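Local atomic coordinates of uncharacterized protein (Porphyromonas gingivalis, PDB entry 1ZBS), a protein that is of unknown function but probably phosphorylates an amino sugar such as N-acetylglucosamine at the expense of ATP. Residues G147-L150 with G151-I155; Q205-I209 with P210-S214; Y175-S179 with A180-E184; R249-L252 with S253-K257. All coordinates share one frame; numbering follows the deposited sequence.

Overall arrangement
All four contacts are local, joining neighbouring turns of a helix or a loop to the helix it starts, and they follow the chain in the order interaction 1, interaction 3, interaction 2, interaction 4. Helix 147-159 links two of the others: Phe154 of interaction 1 packs on Val212 of interaction 2, and Ile155 on Ile182 of interaction 3, the contact centres being about 13 Å (1 and 2) and about 14 Å (1 and 3) apart. Tyr213 of interaction 2 carries the packing on to Val251 and Ser254 of interaction 4, on helix 249-258 beside strands 238-241 and 263-267. The centres of interactions 3 and 4 are about 32 Å apart. Interactions 1 and 3 also touch the second subunit, whereas interactions 2 and 4 do not.

Interaction 1. Residues G147-L150 with G151-I155; sequences GAVL and GRLFI
Phe154 N donates to Leu150 O over 2.8 Å, the shortest of four consecutive i to i+4 bonds that make 147-155 one unbroken stretch of alpha-helix. Leu153 N meets Val149 O at 2.9 Å, with the donor nearly along the C=O axis and an N-H...O angle of 168°. The bond from Gly151 N to Gly147 O is more bent, its donor standing 44° out of the carbonyl plane in this first turn. Side chains of Val149, Arg152 and Leu153 then line up on one flank. Val149 CG1 lies anti to the backbone N (chi1 174°) and from there meets Leu153 CD1 at 3.8 Å, the two side chains running alongside each other. The same methyl sits over one face of the Arg152 guanidinium, 3.9 Å above the plane and offset toward its rim, while Val149 CG2 comes within 3.8 Å of Arg152 NH2. The guanidinium is held from outside this turn: Arg152 NE donates to the carbonyl oxygen of Tyr139, and NH2 too has a hydrogen bond beyond this stretch. Leu153 rests on Leu215 and Ser219 of helix 210-229, and Arg152 also packs against Leu141 of the second subunit. The charge of this buried arginine is thus probably met by polar partners outside the turn, while the valine supplies apolar packing, one methyl over a face and the other near NH2.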
loop_
_atom_site.group_PDB
_atom_site.type_symbol
_atom_site.label_atom_id
_atom_site.label_comp_id
_atom_site.label_asym_id
_atom_site.label_seq_id
_atom_site.Cartn_x
_atom_site.Cartn_y
_atom_site.Cartn_z
ATOM N N GLY A 147 -5.388 -4.388 11.163
ATOM C CA GLY A 147 -4.565 -3.405 11.840
ATOM C C GLY A 147 -3.549 -2.723 10.943
ATOM O O GLY A 147 -3.152 -1.592 11.212
ATOM N N ALA A 148 -3.103 -3.399 9.892
ATOM C CA ALA A 148 -2.150 -2.769 8.991
ATOM C C ALA A 148 -2.893 -1.713 8.183
ATOM O O ALA A 148 -2.374 -0.624 7.950
ATOM C CB ALA A 148 -1.518 -3.797 8.060
ATOM N N VAL A 149 -4.114 -2.023 7.767
ATOM C CA VAL A 149 -4.856 -1.056 6.989
ATOM C C VAL A 149 -5.316 0.116 7.839
ATOM O O VAL A 149 -5.219 1.263 7.410
ATOM C CB VAL A 149 -6.032 -1.710 6.271
ATOM C CG1 VAL A 149 -6.887 -0.646 5.587
ATOM C CG2 VAL A 149 -5.497 -2.681 5.231
ATOM N N LEU A 150 -5.804 -0.158 9.046
ATOM C CA LEU A 150 -6.223 0.919 9.942
ATOM C C LEU A 150 -5.025 1.841 10.114
ATOM O O LEU A 150 -5.149 3.062 10.070
ATOM C CB LEU A 150 -6.618 0.359 11.308
ATOM C CG LEU A 150 -7.871 -0.521 11.361
ATOM C CD1 LEU A 150 -8.108 -0.977 12.813
ATOM C CD2 LEU A 150 -9.067 0.258 10.836
ATOM N N GLY A 151 -3.858 1.235 10.299
ATOM C CA GLY A 151 -2.640 2.005 10.465
ATOM C C GLY A 151 -2.279 2.905 9.288
ATOM O O GLY A 151 -1.992 4.085 9.489
ATOM N N ARG A 152 -2.278 2.385 8.064
ATOM C CA ARG A 152 -1.916 3.258 6.953
ATOM C C ARG A 152 -2.976 4.327 6.706
ATOM O O ARG A 152 -2.646 5.467 6.364
ATOM C CB ARG A 152 -1.646 2.478 5.663
ATOM C CG ARG A 152 -2.849 1.861 4.998
ATOM C CD ARG A 152 -2.535 1.575 3.531
ATOM N NE ARG A 152 -3.302 0.442 3.039
ATOM C CZ ARG A 152 -4.498 0.526 2.477
ATOM N NH1 ARG A 152 -5.080 1.704 2.319
ATOM N NH2 ARG A 152 -5.115 -0.579 2.083
ATOM N N LEU A 153 -4.245 3.973 6.885
ATOM C CA LEU A 153 -5.309 4.950 6.703
ATOM C C LEU A 153 -5.097 6.056 7.738
ATOM O O LEU A 153 -5.051 7.245 7.411
ATOM C CB LEU A 153 -6.694 4.302 6.896
ATOM C CG LEU A 153 -7.159 3.303 5.831
ATOM C CD1 LEU A 153 -8.516 2.721 6.225
ATOM C CD2 LEU A 153 -7.266 3.993 4.459
ATOM N N PHE A 154 -4.939 5.651 8.991
ATOM C CA PHE A 154 -4.743 6.602 10.072
ATOM C C PHE A 154 -3.548 7.554 9.903
ATOM O O PHE A 154 -3.727 8.772 9.925
ATOM C CB PHE A 154 -4.621 5.855 11.395
ATOM C CG PHE A 154 -4.428 6.755 12.572
ATOM C CD1 PHE A 154 -5.462 7.562 13.024
ATOM C CD2 PHE A 154 -3.205 6.806 13.222
ATOM C CE1 PHE A 154 -5.273 8.405 14.109
ATOM C CE2 PHE A 154 -3.008 7.646 14.305
ATOM C CZ PHE A 154 -4.043 8.445 14.749
ATOM N N ILE A 155 -2.337 7.026 9.733
ATOM C CA ILE A 155 -1.193 7.916 9.601
ATOM C C ILE A 155 -1.293 8.776 8.332
ATOM O O ILE A 155 -0.819 9.916 8.300
ATOM C CB ILE A 155 0.173 7.139 9.673
ATOM C CG1 ILE A 155 0.504 6.487 8.351
ATOM C CG2 ILE A 155 0.127 6.079 10.766
ATOM C CD1 ILE A 155 1.415 7.355 7.516
#

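Interaction 2. Residues Q205-I209 with P210-S214; sequences QHLDI and PAVYS
Ile209 O takes two backbone N-H groups at the start of helix 210-229, the first-turn pattern expected of a residue at the N-cap position. Tyr213 N reaches it at 3.0 Å in a nearly straight bond (N-H...O angle 170°). Val212 N makes a weaker, strongly bent bond to the same oxygen at 3.2 Å. Ahead of the cap the chain folds through a type I beta turn from His206 to Ile209, closed by Ile209 N donating to His206 O over 2.9 Å, and this turn lays the incoming loop against the first turn of the helix. Pro210 opens the helix; its ring has no N-H to offer, which suits a first position where the backbone N has no carbonyl of a preceding turn to meet. With chi1 -60° putting Ile209 CG1 beside the backbone N, CG2 is the branch turned to the proline, and Ile209 CG2 meets Pro210 CD at 3.5 Å, the two side chains crossing at about a right angle. Val212 points back toward the loop, its CG2 3.9 Å from Ile209 CB and its CB close to His206 O. Beyond the turn, Val212 also touches Met163 and Ile209 touches Pro164, while Tyr213 leans on helix 249-258. On the other flank Leu207 O lies 3.5 Å from Tyr213 CB and sits at the edge of the tyrosine ring, near its plane, with CD2 the closest ring atom at 3.9 Å.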
loop_
_atom_site.group_PDB
_atom_site.type_symbol
_atom_site.label_atom_id
_atom_site.label_comp_id
_atom_site.label_asym_id
_atom_site.label_seq_id
_atom_site.Cartn_x
_atom_site.Cartn_y
_atom_site.Cartn_z
ATOM N N GLN A 205 -7.051 3.931 21.663
ATOM C CA GLN A 205 -7.093 4.848 22.795
ATOM C C GLN A 205 -7.625 6.236 22.446
ATOM O O GLN A 205 -7.759 7.086 23.321
ATOM C CB GLN A 205 -5.699 4.959 23.430
ATOM C CG GLN A 205 -5.356 3.771 24.321
ATOM C CD GLN A 205 -3.962 3.845 24.915
ATOM O OE1 GLN A 205 -3.516 4.900 25.377
ATOM N NE2 GLN A 205 -3.271 2.713 24.927
ATOM N N HIS A 206 -7.956 6.446 21.175
ATOM C CA HIS A 206 -8.451 7.735 20.722
ATOM C C HIS A 206 -9.787 7.674 20.003
ATOM O O HIS A 206 -10.157 8.609 19.290
ATOM C CB HIS A 206 -7.409 8.393 19.819
ATOM C CG HIS A 206 -6.252 8.978 20.568
ATOM N ND1 HIS A 206 -6.327 10.190 21.216
ATOM C CD2 HIS A 206 -5.003 8.507 20.788
ATOM C CE1 HIS A 206 -5.171 10.443 21.805
ATOM N NE2 HIS A 206 -4.351 9.437 21.560
ATOM N N LEU A 207 -10.513 6.579 20.208
ATOM C CA LEU A 207 -11.825 6.371 19.587
ATOM C C LEU A 207 -12.835 7.429 20.023
ATOM O O LEU A 207 -13.894 7.582 19.410
ATOM C CB LEU A 207 -12.360 4.985 19.951
ATOM C CG LEU A 207 -11.612 3.789 19.364
ATOM C CD1 LEU A 207 -12.099 2.499 20.009
ATOM C CD2 LEU A 207 -11.822 3.760 17.865
ATOM N N ASP A 208 -12.510 8.144 21.097
ATOM C CA ASP A 208 -13.387 9.188 21.604
ATOM C C ASP A 208 -13.405 10.369 20.648
ATOM O O ASP A 208 -14.231 11.270 20.776
ATOM C CB ASP A 208 -12.944 9.644 23.007
ATOM C CG ASP A 208 -11.434 9.577 23.207
ATOM O OD1 ASP A 208 -10.881 8.450 23.267
ATOM O OD2 ASP A 208 -10.800 10.655 23.309
ATOM N N ILE A 209 -12.489 10.357 19.686
ATOM C CA ILE A 209 -12.400 11.419 18.690
ATOM C C ILE A 209 -13.149 10.965 17.438
ATOM O O ILE A 209 -12.907 9.867 16.931
ATOM C CB ILE A 209 -10.934 11.700 18.299
ATOM C CG1 ILE A 209 -10.131 12.134 19.533
ATOM C CG2 ILE A 209 -10.885 12.751 17.220
ATOM C CD1 ILE A 209 -8.659 12.349 19.251
ATOM N N PRO A 210 -14.061 11.807 16.920
ATOM C CA PRO A 210 -14.872 11.530 15.725
ATOM C C PRO A 210 -14.098 10.991 14.523
ATOM O O PRO A 210 -14.350 9.879 14.057
ATOM C CB PRO A 210 -15.511 12.885 15.425
ATOM C CG PRO A 210 -15.716 13.445 16.790
ATOM C CD PRO A 210 -14.393 13.135 17.468
ATOM N N ALA A 211 -13.164 11.797 14.026
ATOM C CA ALA A 211 -12.345 11.432 12.876
ATOM C C ALA A 211 -11.738 10.037 12.991
ATOM O O ALA A 211 -11.653 9.308 12.008
ATOM C CB ALA A 211 -11.243 12.464 12.688
ATOM N N VAL A 212 -11.313 9.674 14.195
ATOM C CA VAL A 212 -10.702 8.371 14.446
ATOM C C VAL A 212 -11.743 7.260 14.382
ATOM O O VAL A 212 -11.547 6.257 13.696
ATOM C CB VAL A 212 -10.016 8.346 15.839
ATOM C CG1 VAL A 212 -9.450 6.969 16.132
ATOM C CG2 VAL A 212 -8.905 9.387 15.882
ATOM N N TYR A 213 -12.849 7.451 15.102
ATOM C CA TYR A 213 -13.934 6.476 15.152
ATOM C C TYR A 213 -14.535 6.185 13.768
ATOM O O TYR A 213 -14.714 5.026 13.403
ATOM C CB TYR A 213 -15.034 6.955 16.119
ATOM C CG TYR A 213 -16.139 5.939 16.348
ATOM C CD1 TYR A 213 -17.154 5.754 15.407
ATOM C CD2 TYR A 213 -16.132 5.116 17.474
ATOM C CE1 TYR A 213 -18.132 4.767 15.578
ATOM C CE2 TYR A 213 -17.102 4.126 17.657
ATOM C CZ TYR A 213 -18.097 3.955 16.703
ATOM O OH TYR A 213 -19.032 2.955 16.859
ATOM N N SER A 214 -14.840 7.221 12.995
ATOM C CA SER A 214 -15.418 6.994 11.683
ATOM C C SER A 214 -14.409 6.286 10.772
ATOM O O SER A 214 -14.792 5.528 9.880
ATOM C CB SER A 214 -15.864 8.307 11.045
ATOM O OG SER A 214 -14.752 9.071 10.624
#

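Interaction 3. Residues Y175-S179 with A180-E184; sequences YGLTS and ADIIE
Thr178 and Asp181 meet where the loop enters helix 179-188, their side chains crossing at about a right angle. Thr178 N makes a weak, bent bond to Asp181 OD2 at 3.3 Å, and Thr178 CG2 is in tight van der Waals contact with the same oxygen, Asp181 OD2, at 3.1 Å. The hydroxyl does not cap the helix. With OG1 anti to the backbone N (chi1 -172°), Thr178 OG1 hydrogen-bonds a water at 2.9 Å, and this water accepts the N-H of Ala180. Leu177 CD2 reaches Asp181 CB at 3.6 Å, and its CD1 packs more loosely on Ile182 CG1. The backbone fixes this cluster: Ile182 N donates to Thr178 O at 3.1 Å, followed by Ile183 N to Ser179 O. Upstream, Gly176 has positive phi and is the C-prime residue of a Schellman motif that ends helix 167-174, so one helix closes just before the next begins. Ile182 faces Ile155 and Leu159 of helix 147-159, and also Leu141 of the second subunit. Asp181 thus supplies, weakly, one half of a capping box to Thr178 N, while the water serves Ala180; the negative Asp181 would probably be favoured by the helix dipole.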
loop_
_atom_site.group_PDB
_atom_site.type_symbol
_atom_site.label_atom_id
_atom_site.label_comp_id
_atom_site.label_asym_id
_atom_site.label_seq_id
_atom_site.Cartn_x
_atom_site.Cartn_y
_atom_site.Cartn_z
ATOM N N TYR A 175 5.898 7.966 19.506
ATOM C CA TYR A 175 6.696 6.946 18.834
ATOM C C TYR A 175 8.025 7.480 18.324
ATOM O O TYR A 175 8.755 6.766 17.644
ATOM C CB TYR A 175 5.902 6.356 17.666
ATOM C CG TYR A 175 4.630 5.679 18.116
ATOM C CD1 TYR A 175 4.672 4.433 18.737
ATOM C CD2 TYR A 175 3.394 6.316 17.997
ATOM C CE1 TYR A 175 3.519 3.836 19.234
ATOM C CE2 TYR A 175 2.225 5.726 18.498
ATOM C CZ TYR A 175 2.304 4.485 19.116
ATOM O OH TYR A 175 1.186 3.888 19.632
ATOM N N GLY A 176 8.338 8.731 18.643
ATOM C CA GLY A 176 9.598 9.299 18.196
ATOM C C GLY A 176 9.808 9.119 16.704
ATOM O O GLY A 176 10.859 8.671 16.254
ATOM N N LEU A 177 8.799 9.459 15.923
ATOM C CA LEU A 177 8.923 9.317 14.486
ATOM C C LEU A 177 8.744 10.652 13.795
ATOM O O LEU A 177 8.286 11.635 14.386
ATOM C CB LEU A 177 7.873 8.338 13.949
ATOM C CG LEU A 177 8.092 6.842 14.197
ATOM C CD1 LEU A 177 6.801 6.075 13.886
ATOM C CD2 LEU A 177 9.245 6.348 13.336
ATOM N N THR A 178 9.133 10.674 12.532
ATOM C CA THR A 178 8.964 11.850 11.717
ATOM C C THR A 178 8.373 11.335 10.424
ATOM O O THR A 178 8.348 10.124 10.185
ATOM C CB THR A 178 10.290 12.557 11.420
ATOM O OG1 THR A 178 10.003 13.802 10.773
ATOM C CG2 THR A 178 11.169 11.713 10.505
ATOM N N SER A 179 7.899 12.251 9.592
ATOM C CA SER A 179 7.308 11.858 8.329
ATOM C C SER A 179 8.311 11.041 7.517
ATOM O O SER A 179 7.969 9.984 6.980
ATOM C CB SER A 179 6.865 13.098 7.551
ATOM O OG SER A 179 5.810 12.777 6.660
ATOM N N ALA A 180 9.555 11.507 7.447
ATOM C CA ALA A 180 10.565 10.789 6.680
ATOM C C ALA A 180 10.831 9.377 7.230
ATOM O O ALA A 180 11.037 8.442 6.448
ATOM C CB ALA A 180 11.866 11.602 6.612
ATOM N N ASP A 181 10.818 9.201 8.553
ATOM C CA ASP A 181 11.041 7.853 9.113
ATOM C C ASP A 181 9.886 6.925 8.706
ATOM O O ASP A 181 10.101 5.750 8.389
ATOM C CB ASP A 181 11.147 7.869 10.651
ATOM C CG ASP A 181 12.330 8.677 11.158
ATOM O OD1 ASP A 181 13.413 8.614 10.541
ATOM O OD2 ASP A 181 12.178 9.368 12.193
ATOM N N ILE A 182 8.666 7.453 8.719
ATOM C CA ILE A 182 7.505 6.660 8.339
ATOM C C ILE A 182 7.647 6.195 6.880
ATOM O O ILE A 182 7.437 5.017 6.573
ATOM C CB ILE A 182 6.202 7.468 8.575
ATOM C CG1 ILE A 182 6.050 7.719 10.082
ATOM C CG2 ILE A 182 4.988 6.718 8.040
ATOM C CD1 ILE A 182 4.879 8.573 10.478
ATOM N N ILE A 183 8.047 7.100 5.991
ATOM C CA ILE A 183 8.233 6.747 4.583
ATOM C C ILE A 183 9.293 5.656 4.452
ATOM O O ILE A 183 9.110 4.675 3.725
ATOM C CB ILE A 183 8.677 7.967 3.744
ATOM C CG1 ILE A 183 7.553 8.996 3.703
ATOM C CG2 ILE A 183 9.021 7.539 2.319
ATOM C CD1 ILE A 183 6.262 8.449 3.159
ATOM N N GLU A 184 10.404 5.838 5.159
ATOM C CA GLU A 184 11.495 4.868 5.144
ATOM C C GLU A 184 11.006 3.474 5.591
ATOM O O GLU A 184 11.227 2.483 4.891
ATOM C CB GLU A 184 12.650 5.374 6.039
ATOM C CG GLU A 184 13.732 4.330 6.380
ATOM C CD GLU A 184 14.814 4.858 7.323
ATOM O OE1 GLU A 184 14.479 5.605 8.285
ATOM O OE2 GLU A 184 16.012 4.509 7.132
HETATM O O HOH W 1 10.576 14.375 7.947
#

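Interaction 4. Residues R249-L252 with S253-K257; sequences REVL and SSVIK
Residues 249-257 form regular alpha-helix, tied across the two segments by four successive i to i+4 bonds. Ser253 N reaches Arg249 O at 2.9 Å and Ile256 N reaches Leu252 O at 3.1 Å in a straight bond (N-H...O angle 170°); Ser254 and Val255 donate in the same way to Glu250 and Val251. On the inner side Leu252 and Ile256 lean across each other, Leu252 CG lying 3.9 Å from Ile256 CD1. A chi1 of -70° brings Ile256 CG1 to 3.2 Å from Leu252 O, and the extended chi2 (168°) then puts CD1 beside the leucine. Val251 CG1 and Val255 CG2 make a looser contact at 4.3 Å. At the start of the helix Glu250 OE2 lies 3.2 Å from Arg249 NE, well out of the guanidinium plane, a salt bridge in which no N-H is aimed at the oxygen; Arg249 also makes a cation-pi contact with Phe246. Leu252 and Ile256 pack on Phe240 of strand 238-241, while Val255 meets Phe220 and Leu224 of helix 210-229. Such an amphipathic helix, linking parallel strands 238-241 and 263-267 in a beta-alpha-beta crossover, is typical of the ASKHA fold.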
loop_
_atom_site.group_PDB
_atom_site.type_symbol
_atom_site.label_atom_id
_atom_site.label_comp_id
_atom_site.label_asym_id
_atom_site.label_seq_id
_atom_site.Cartn_x
_atom_site.Cartn_y
_atom_site.Cartn_z
ATOM N N ARG A 249 -14.032 -4.490 19.414
ATOM C CA ARG A 249 -15.306 -5.201 19.488
ATOM C C ARG A 249 -16.529 -4.294 19.507
ATOM O O ARG A 249 -17.470 -4.515 18.753
ATOM C CB ARG A 249 -15.332 -6.157 20.697
ATOM C CG ARG A 249 -15.024 -5.539 22.054
ATOM C CD ARG A 249 -15.205 -6.579 23.163
ATOM N NE ARG A 249 -14.832 -6.062 24.474
ATOM C CZ ARG A 249 -13.580 -5.857 24.872
ATOM N NH1 ARG A 249 -12.568 -6.131 24.060
ATOM N NH2 ARG A 249 -13.335 -5.350 26.076
ATOM N N GLU A 250 -16.518 -3.270 20.351
ATOM C CA GLU A 250 -17.654 -2.361 20.416
ATOM C C GLU A 250 -17.973 -1.819 19.028
ATOM O O GLU A 250 -19.105 -1.931 18.557
ATOM C CB GLU A 250 -17.364 -1.179 21.350
ATOM C CG GLU A 250 -17.276 -1.502 22.845
ATOM C CD GLU A 250 -16.085 -2.377 23.218
ATOM O OE1 GLU A 250 -15.017 -2.256 22.570
ATOM O OE2 GLU A 250 -16.218 -3.179 24.175
ATOM N N VAL A 251 -16.973 -1.233 18.375
ATOM C CA VAL A 251 -17.164 -0.660 17.047
ATOM C C VAL A 251 -17.602 -1.715 16.037
ATOM O O VAL A 251 -18.453 -1.456 15.177
ATOM C CB VAL A 251 -15.877 0.012 16.529
ATOM C CG1 VAL A 251 -16.150 0.688 15.199
ATOM C CG2 VAL A 251 -15.370 1.021 17.543
ATOM N N LEU A 252 -17.014 -2.902 16.146
ATOM C CA LEU A 252 -17.340 -4.009 15.258
ATOM C C LEU A 252 -18.825 -4.380 15.389
ATOM O O LEU A 252 -19.483 -4.687 14.392
ATOM C CB LEU A 252 -16.451 -5.219 15.588
ATOM C CG LEU A 252 -16.628 -6.430 14.668
ATOM C CD1 LEU A 252 -16.378 -5.991 13.238
ATOM C CD2 LEU A 252 -15.672 -7.561 15.055
ATOM N N SER A 253 -19.351 -4.344 16.614
ATOM C CA SER A 253 -20.767 -4.654 16.856
ATOM C C SER A 253 -21.681 -3.646 16.167
ATOM O O SER A 253 -22.642 -4.018 15.488
ATOM C CB SER A 253 -21.095 -4.632 18.352
ATOM O OG SER A 253 -20.917 -5.901 18.951
ATOM N N SER A 254 -21.384 -2.366 16.362
ATOM C CA SER A 254 -22.180 -1.302 15.772
ATOM C C SER A 254 -22.231 -1.413 14.260
ATOM O O SER A 254 -23.287 -1.242 13.657
ATOM C CB SER A 254 -21.608 0.055 16.154
ATOM O OG SER A 254 -22.197 1.072 15.360
ATOM N N VAL A 255 -21.079 -1.686 13.650
ATOM C CA VAL A 255 -20.995 -1.823 12.200
ATOM C C VAL A 255 -21.858 -2.990 11.717
ATOM O O VAL A 255 -22.675 -2.830 10.817
ATOM C CB VAL A 255 -19.541 -2.045 11.741
ATOM C CG1 VAL A 255 -19.505 -2.295 10.240
ATOM C CG2 VAL A 255 -18.690 -0.829 12.096
ATOM N N ILE A 256 -21.663 -4.158 12.320
ATOM C CA ILE A 256 -22.427 -5.341 11.971
ATOM C C ILE A 256 -23.925 -5.063 12.105
ATOM O O ILE A 256 -24.700 -5.320 11.184
ATOM C CB ILE A 256 -22.060 -6.532 12.895
ATOM C CG1 ILE A 256 -20.647 -7.023 12.580
ATOM C CG2 ILE A 256 -23.099 -7.647 12.756
ATOM C CD1 ILE A 256 -20.070 -8.001 13.605
ATOM N N LYS A 257 -24.324 -4.534 13.257
ATOM C CA LYS A 257 -25.725 -4.222 13.526
ATOM C C LYS A 257 -26.260 -3.272 12.455
ATOM O O LYS A 257 -27.328 -3.490 11.883
ATOM C CB LYS A 257 -25.850 -3.554 14.901
ATOM C CG LYS A 257 -27.187 -3.745 15.598
ATOM C CD LYS A 257 -27.070 -4.767 16.733
ATOM C CE LYS A 257 -26.120 -4.276 17.827
ATOM N NZ LYS A 257 -25.956 -5.242 18.952
#